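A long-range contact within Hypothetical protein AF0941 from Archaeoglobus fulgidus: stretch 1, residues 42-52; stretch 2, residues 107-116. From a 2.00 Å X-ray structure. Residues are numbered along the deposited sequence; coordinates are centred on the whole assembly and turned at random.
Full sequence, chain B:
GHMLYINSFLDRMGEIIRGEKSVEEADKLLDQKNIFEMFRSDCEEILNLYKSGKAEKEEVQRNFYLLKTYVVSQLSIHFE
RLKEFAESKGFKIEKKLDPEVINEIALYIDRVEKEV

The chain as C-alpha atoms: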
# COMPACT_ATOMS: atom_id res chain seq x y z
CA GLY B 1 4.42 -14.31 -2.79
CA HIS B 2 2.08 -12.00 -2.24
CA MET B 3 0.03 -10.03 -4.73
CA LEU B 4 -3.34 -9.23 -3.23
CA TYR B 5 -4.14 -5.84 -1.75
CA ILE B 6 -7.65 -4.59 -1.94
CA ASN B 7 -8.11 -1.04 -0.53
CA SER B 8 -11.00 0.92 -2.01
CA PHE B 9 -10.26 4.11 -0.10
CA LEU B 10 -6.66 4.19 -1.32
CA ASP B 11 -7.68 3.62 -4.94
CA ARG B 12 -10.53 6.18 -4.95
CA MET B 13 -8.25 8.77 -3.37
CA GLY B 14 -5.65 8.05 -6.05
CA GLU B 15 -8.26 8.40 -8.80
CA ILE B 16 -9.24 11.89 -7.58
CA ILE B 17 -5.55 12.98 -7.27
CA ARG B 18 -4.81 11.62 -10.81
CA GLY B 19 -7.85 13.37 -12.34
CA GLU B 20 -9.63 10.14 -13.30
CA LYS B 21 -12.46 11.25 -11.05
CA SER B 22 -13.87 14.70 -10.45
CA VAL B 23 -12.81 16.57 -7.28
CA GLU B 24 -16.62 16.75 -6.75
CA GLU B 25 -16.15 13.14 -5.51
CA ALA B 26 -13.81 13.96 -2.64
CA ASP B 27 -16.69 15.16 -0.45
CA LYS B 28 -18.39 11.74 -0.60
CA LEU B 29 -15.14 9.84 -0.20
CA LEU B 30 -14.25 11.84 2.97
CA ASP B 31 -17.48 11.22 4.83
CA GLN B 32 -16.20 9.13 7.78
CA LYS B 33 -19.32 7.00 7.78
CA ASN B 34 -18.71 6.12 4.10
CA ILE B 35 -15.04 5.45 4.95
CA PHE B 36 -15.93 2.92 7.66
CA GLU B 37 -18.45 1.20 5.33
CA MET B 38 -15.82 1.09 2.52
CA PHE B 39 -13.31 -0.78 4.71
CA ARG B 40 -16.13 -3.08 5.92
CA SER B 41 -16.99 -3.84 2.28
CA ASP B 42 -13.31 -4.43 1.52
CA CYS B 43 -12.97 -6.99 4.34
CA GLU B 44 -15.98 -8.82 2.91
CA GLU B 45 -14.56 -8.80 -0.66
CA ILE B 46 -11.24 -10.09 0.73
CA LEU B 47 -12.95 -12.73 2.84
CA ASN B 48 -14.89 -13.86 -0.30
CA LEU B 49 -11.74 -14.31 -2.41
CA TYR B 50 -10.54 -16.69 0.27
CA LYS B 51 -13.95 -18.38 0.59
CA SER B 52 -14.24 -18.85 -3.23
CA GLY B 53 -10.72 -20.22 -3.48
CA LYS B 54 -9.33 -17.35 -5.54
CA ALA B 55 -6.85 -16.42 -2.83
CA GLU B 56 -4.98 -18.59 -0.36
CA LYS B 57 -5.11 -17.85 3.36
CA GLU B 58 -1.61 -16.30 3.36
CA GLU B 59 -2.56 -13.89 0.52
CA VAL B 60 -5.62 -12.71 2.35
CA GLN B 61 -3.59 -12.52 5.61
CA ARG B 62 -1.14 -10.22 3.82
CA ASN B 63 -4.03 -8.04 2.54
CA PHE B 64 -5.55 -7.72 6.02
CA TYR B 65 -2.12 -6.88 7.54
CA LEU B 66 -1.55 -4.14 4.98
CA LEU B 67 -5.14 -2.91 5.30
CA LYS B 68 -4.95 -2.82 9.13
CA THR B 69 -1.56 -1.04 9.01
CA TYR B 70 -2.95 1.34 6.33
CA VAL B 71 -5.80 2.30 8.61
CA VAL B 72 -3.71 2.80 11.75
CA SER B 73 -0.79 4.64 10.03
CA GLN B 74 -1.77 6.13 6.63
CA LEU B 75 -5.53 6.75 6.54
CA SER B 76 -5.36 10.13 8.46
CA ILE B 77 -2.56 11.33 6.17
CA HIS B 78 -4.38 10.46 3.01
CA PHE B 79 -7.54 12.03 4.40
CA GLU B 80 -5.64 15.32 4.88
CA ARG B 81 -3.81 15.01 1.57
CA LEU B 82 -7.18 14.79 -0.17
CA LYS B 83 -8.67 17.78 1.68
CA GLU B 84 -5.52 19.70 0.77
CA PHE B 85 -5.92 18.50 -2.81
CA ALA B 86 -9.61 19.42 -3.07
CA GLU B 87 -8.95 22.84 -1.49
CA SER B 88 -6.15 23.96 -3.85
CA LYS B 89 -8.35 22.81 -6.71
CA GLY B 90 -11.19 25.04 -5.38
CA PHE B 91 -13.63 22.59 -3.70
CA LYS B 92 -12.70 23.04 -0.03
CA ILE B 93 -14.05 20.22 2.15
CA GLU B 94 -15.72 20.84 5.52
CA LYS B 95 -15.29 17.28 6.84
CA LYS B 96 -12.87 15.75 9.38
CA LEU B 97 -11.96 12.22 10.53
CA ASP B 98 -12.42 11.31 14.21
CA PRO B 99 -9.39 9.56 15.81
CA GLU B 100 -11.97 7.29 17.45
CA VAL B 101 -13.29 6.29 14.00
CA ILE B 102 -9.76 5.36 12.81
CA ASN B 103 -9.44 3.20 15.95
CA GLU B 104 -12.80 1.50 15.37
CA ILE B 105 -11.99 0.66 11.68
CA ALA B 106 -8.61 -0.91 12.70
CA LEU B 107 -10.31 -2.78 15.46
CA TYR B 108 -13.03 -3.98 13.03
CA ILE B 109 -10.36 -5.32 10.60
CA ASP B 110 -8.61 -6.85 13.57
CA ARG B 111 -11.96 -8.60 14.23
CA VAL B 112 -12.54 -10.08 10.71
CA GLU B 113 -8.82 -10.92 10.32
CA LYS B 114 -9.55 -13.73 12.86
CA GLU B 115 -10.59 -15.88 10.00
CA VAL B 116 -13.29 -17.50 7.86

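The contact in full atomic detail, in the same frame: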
# COMPACT_ATOMS: atom_id res chain seq x y z
N ASP B 42 -14.58 -3.85 1.90
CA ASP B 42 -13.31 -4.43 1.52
C ASP B 42 -13.02 -5.73 2.25
O ASP B 42 -12.61 -6.71 1.62
CB ASP B 42 -12.15 -3.45 1.79
CG ASP B 42 -12.04 -2.37 0.72
OD1 ASP B 42 -12.79 -2.41 -0.31
OD2 ASP B 42 -11.16 -1.49 0.90
N CYS B 43 -13.20 -5.74 3.57
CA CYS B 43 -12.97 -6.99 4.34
C CYS B 43 -13.80 -8.12 3.77
O CYS B 43 -13.32 -9.26 3.63
CB CYS B 43 -13.35 -6.78 5.78
SG CYS B 43 -12.10 -5.75 6.65
N GLU B 44 -15.06 -7.80 3.48
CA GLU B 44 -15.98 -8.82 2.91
C GLU B 44 -15.50 -9.27 1.55
O GLU B 44 -15.49 -10.46 1.30
CB GLU B 44 -17.41 -8.32 2.82
CG GLU B 44 -18.35 -9.38 2.11
CD GLU B 44 -19.78 -8.91 2.07
OE1 GLU B 44 -20.02 -7.83 1.45
OE2 GLU B 44 -20.63 -9.62 2.68
N GLU B 45 -15.09 -8.36 0.66
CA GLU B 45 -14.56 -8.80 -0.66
C GLU B 45 -13.36 -9.74 -0.47
O GLU B 45 -13.25 -10.82 -1.11
CB GLU B 45 -14.15 -7.61 -1.56
CG GLU B 45 -13.67 -8.07 -2.89
CD GLU B 45 -13.51 -6.96 -3.96
OE1 GLU B 45 -13.69 -5.74 -3.65
OE2 GLU B 45 -13.18 -7.34 -5.11
N ILE B 46 -12.46 -9.32 0.44
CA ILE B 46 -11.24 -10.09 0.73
C ILE B 46 -11.60 -11.49 1.29
O ILE B 46 -11.12 -12.55 0.83
CB ILE B 46 -10.35 -9.32 1.76
CG1 ILE B 46 -9.83 -8.00 1.13
CG2 ILE B 46 -9.19 -10.19 2.27
CD1 ILE B 46 -9.45 -6.93 2.14
N LEU B 47 -12.46 -11.47 2.29
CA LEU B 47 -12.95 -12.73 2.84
C LEU B 47 -13.53 -13.63 1.75
O LEU B 47 -13.19 -14.80 1.70
CB LEU B 47 -13.89 -12.51 4.01
CG LEU B 47 -13.21 -12.41 5.38
CD1 LEU B 47 -14.23 -12.04 6.41
CD2 LEU B 47 -12.57 -13.74 5.76
N ASN B 48 -14.32 -13.07 0.82
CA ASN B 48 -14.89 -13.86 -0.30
C ASN B 48 -13.94 -14.43 -1.34
O ASN B 48 -14.19 -15.52 -1.90
CB ASN B 48 -16.07 -13.12 -0.96
CG ASN B 48 -17.26 -13.03 -0.06
OD1 ASN B 48 -17.33 -13.71 0.98
ND2 ASN B 48 -18.22 -12.17 -0.41
N LEU B 49 -12.83 -13.73 -1.61
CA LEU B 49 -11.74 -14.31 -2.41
C LEU B 49 -11.16 -15.57 -1.77
O LEU B 49 -10.78 -16.56 -2.44
CB LEU B 49 -10.63 -13.27 -2.58
CG LEU B 49 -10.98 -12.06 -3.42
CD1 LEU B 49 -9.68 -11.17 -3.59
CD2 LEU B 49 -11.41 -12.49 -4.76
N TYR B 50 -11.06 -15.53 -0.45
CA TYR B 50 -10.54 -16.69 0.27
C TYR B 50 -11.63 -17.77 0.10
O TYR B 50 -11.38 -18.84 -0.43
CB TYR B 50 -10.31 -16.34 1.73
CG TYR B 50 -9.96 -17.52 2.62
CD1 TYR B 50 -8.81 -18.25 2.40
CD2 TYR B 50 -10.79 -17.88 3.66
CE1 TYR B 50 -8.50 -19.33 3.19
CE2 TYR B 50 -10.49 -18.95 4.46
CZ TYR B 50 -9.34 -19.66 4.23
OH TYR B 50 -9.02 -20.74 5.05
N LYS B 51 -12.85 -17.42 0.49
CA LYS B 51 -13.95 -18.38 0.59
C LYS B 51 -14.38 -18.99 -0.77
O LYS B 51 -15.08 -20.01 -0.81
CB LYS B 51 -15.11 -17.73 1.34
CG LYS B 51 -14.85 -17.55 2.83
CD LYS B 51 -15.92 -16.66 3.43
CE LYS B 51 -15.76 -16.39 4.93
NZ LYS B 51 -16.83 -15.35 5.21
N SER B 52 -13.97 -18.36 -1.88
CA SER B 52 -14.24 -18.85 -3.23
C SER B 52 -12.99 -19.46 -3.85
O SER B 52 -12.96 -19.84 -5.01
CB SER B 52 -14.81 -17.73 -4.12
OG SER B 52 -13.90 -16.62 -4.25
N LEU B 107 -9.79 -1.78 14.56
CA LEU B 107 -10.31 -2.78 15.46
C LEU B 107 -11.28 -3.71 14.73
O LEU B 107 -11.26 -4.92 14.94
CB LEU B 107 -10.95 -2.11 16.69
CG LEU B 107 -9.99 -1.71 17.84
CD1 LEU B 107 -10.77 -0.94 18.96
CD2 LEU B 107 -9.23 -2.90 18.41
N TYR B 108 -12.14 -3.15 13.88
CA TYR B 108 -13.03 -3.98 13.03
C TYR B 108 -12.25 -4.95 12.12
O TYR B 108 -12.63 -6.11 11.94
CB TYR B 108 -13.98 -3.09 12.17
CG TYR B 108 -14.93 -3.87 11.30
CD1 TYR B 108 -16.26 -4.09 11.69
CD2 TYR B 108 -14.50 -4.41 10.08
CE1 TYR B 108 -17.12 -4.82 10.91
CE2 TYR B 108 -15.36 -5.14 9.28
CZ TYR B 108 -16.69 -5.34 9.68
OH TYR B 108 -17.56 -6.10 8.88
N ILE B 109 -11.18 -4.46 11.50
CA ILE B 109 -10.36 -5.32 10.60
C ILE B 109 -9.71 -6.42 11.45
O ILE B 109 -9.62 -7.62 11.07
CB ILE B 109 -9.25 -4.48 9.85
CG1 ILE B 109 -9.90 -3.52 8.81
CG2 ILE B 109 -8.22 -5.39 9.21
CD1 ILE B 109 -9.04 -2.35 8.36
N ASP B 110 -9.24 -5.98 12.62
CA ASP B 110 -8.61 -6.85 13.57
C ASP B 110 -9.56 -8.00 13.87
O ASP B 110 -9.14 -9.14 13.97
CB ASP B 110 -8.25 -6.05 14.84
CG ASP B 110 -7.37 -6.79 15.77
OD1 ASP B 110 -6.35 -7.35 15.31
OD2 ASP B 110 -7.69 -6.81 16.98
N ARG B 111 -10.85 -7.67 14.00
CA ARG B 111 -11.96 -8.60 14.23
C ARG B 111 -12.15 -9.62 13.08
O ARG B 111 -12.11 -10.83 13.29
CB ARG B 111 -13.23 -7.75 14.50
CG ARG B 111 -14.54 -8.48 14.77
CD ARG B 111 -15.72 -7.52 14.73
NE ARG B 111 -16.90 -8.19 14.19
CZ ARG B 111 -18.09 -7.63 14.01
NH1 ARG B 111 -18.31 -6.35 14.32
NH2 ARG B 111 -19.08 -8.35 13.51
N VAL B 112 -12.32 -9.14 11.84
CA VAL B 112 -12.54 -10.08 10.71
C VAL B 112 -11.28 -10.86 10.28
O VAL B 112 -11.37 -11.96 9.69
CB VAL B 112 -13.26 -9.41 9.47
CG1 VAL B 112 -13.46 -7.96 9.65
CG2 VAL B 112 -12.54 -9.67 8.18
N GLU B 113 -10.12 -10.27 10.56
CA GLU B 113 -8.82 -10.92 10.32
C GLU B 113 -8.85 -12.32 10.95
O GLU B 113 -8.49 -13.29 10.29
CB GLU B 113 -7.71 -10.08 10.96
CG GLU B 113 -6.43 -9.84 10.17
CD GLU B 113 -5.42 -9.04 10.98
OE1 GLU B 113 -4.33 -8.67 10.46
OE2 GLU B 113 -5.71 -8.79 12.18
N LYS B 114 -9.28 -12.42 12.22
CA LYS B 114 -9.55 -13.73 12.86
C LYS B 114 -10.57 -14.45 11.95
O LYS B 114 -11.66 -13.97 11.74
CB LYS B 114 -10.06 -13.57 14.31
CG LYS B 114 -9.71 -12.23 14.94
CD LYS B 114 -8.89 -12.32 16.21
CE LYS B 114 -8.43 -10.92 16.64
NZ LYS B 114 -7.95 -10.80 18.06
N GLU B 115 -10.19 -15.59 11.39
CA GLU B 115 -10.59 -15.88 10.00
C GLU B 115 -11.99 -16.35 9.69
O GLU B 115 -12.94 -15.93 10.34
CB GLU B 115 -9.57 -16.76 9.28
CG GLU B 115 -8.48 -15.95 8.68
CD GLU B 115 -8.22 -16.27 7.22
OE1 GLU B 115 -7.05 -16.60 6.90
OE2 GLU B 115 -9.15 -16.19 6.39
N VAL B 116 -12.07 -17.20 8.66
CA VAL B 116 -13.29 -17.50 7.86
C VAL B 116 -14.61 -16.88 8.36
O VAL B 116 -14.88 -15.69 8.13
CB VAL B 116 -13.46 -19.04 7.60
CG1 VAL B 116 -14.17 -19.29 6.25
CG2 VAL B 116 -12.09 -19.77 7.66

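Two helical segments far apart in sequence can associate largely through side-chain packing, with no hydrogen bond between them, and this pair from AF0941 is a compact example. Residues 42-51 and 107-113 each form the end of a helix that begins earlier in the chain. The two run in nearly the same direction, with 17° between their N-to-C axes and a closest axial approach of 10.7 Å. Each helix carries its own backbone hydrogen bonds, as in Leu47 N to Cys43 O (2.7 Å) and Glu113 N to Ile109 O (2.7 Å); none crosses between the stretches. The first helix finishes with Ser52 leaving helical geometry while its OG donates to Asn48 O at 2.6 Å. The second gives way at Lys114, and the chain beyond it continues onward and leans in toward the first helix, bringing Val116 CA and Leu47 CA to 6.9 Å.

At such a spacing the gap must be filled by side chains, and their periodicity decides which ones. Cys43, Leu47 and Tyr50, spaced by four and then three residues, lie along one side of their helix, and all three direct CA-to-CB toward the partner. Cys43 is the small, buried member, at the closest CA approach of the two helices proper: Cys43 CA lies 7.0 Å from Ile109 CA. Its SG, in the m rotamer, packs 3.8 Å from Ile109 CG1 and also meets the edge of the Tyr108 ring, 4.2 Å from CE2 and 5.5 Å from the ring centroid. A compact, polarizable sulfur suits this narrow site.

Val112 is the partner that links successive turns. Its CG2 touches both Cys43 CB (3.8 Å) and Leu47 CD1 (3.4 Å), so one methyl group bridges two positions four residues apart. The longer, branched leucine is able to reach beyond the valine as well: Leu47 CD2 lies 3.8 Å from Val116 O.

Farther along, the packing passes from helix to tail. The Tyr50 ring presents one face to Glu115, whose OE2 lies 3.6 Å from Tyr50 CD2, and its edge to Val116, whose CG2 lies 3.7 Å from Tyr50 CE2. Lys51 starts sideways, but its extended chain brings Lys51 CE within 3.6 Å of Val116 CG1, using its aliphatic length as cover.

The contact buries 432 Å² in total. One polar atom is left without a partner: Glu115 OE2 is buried by the contact, whereas OE1 is hydrogen-bonded elsewhere in the structure.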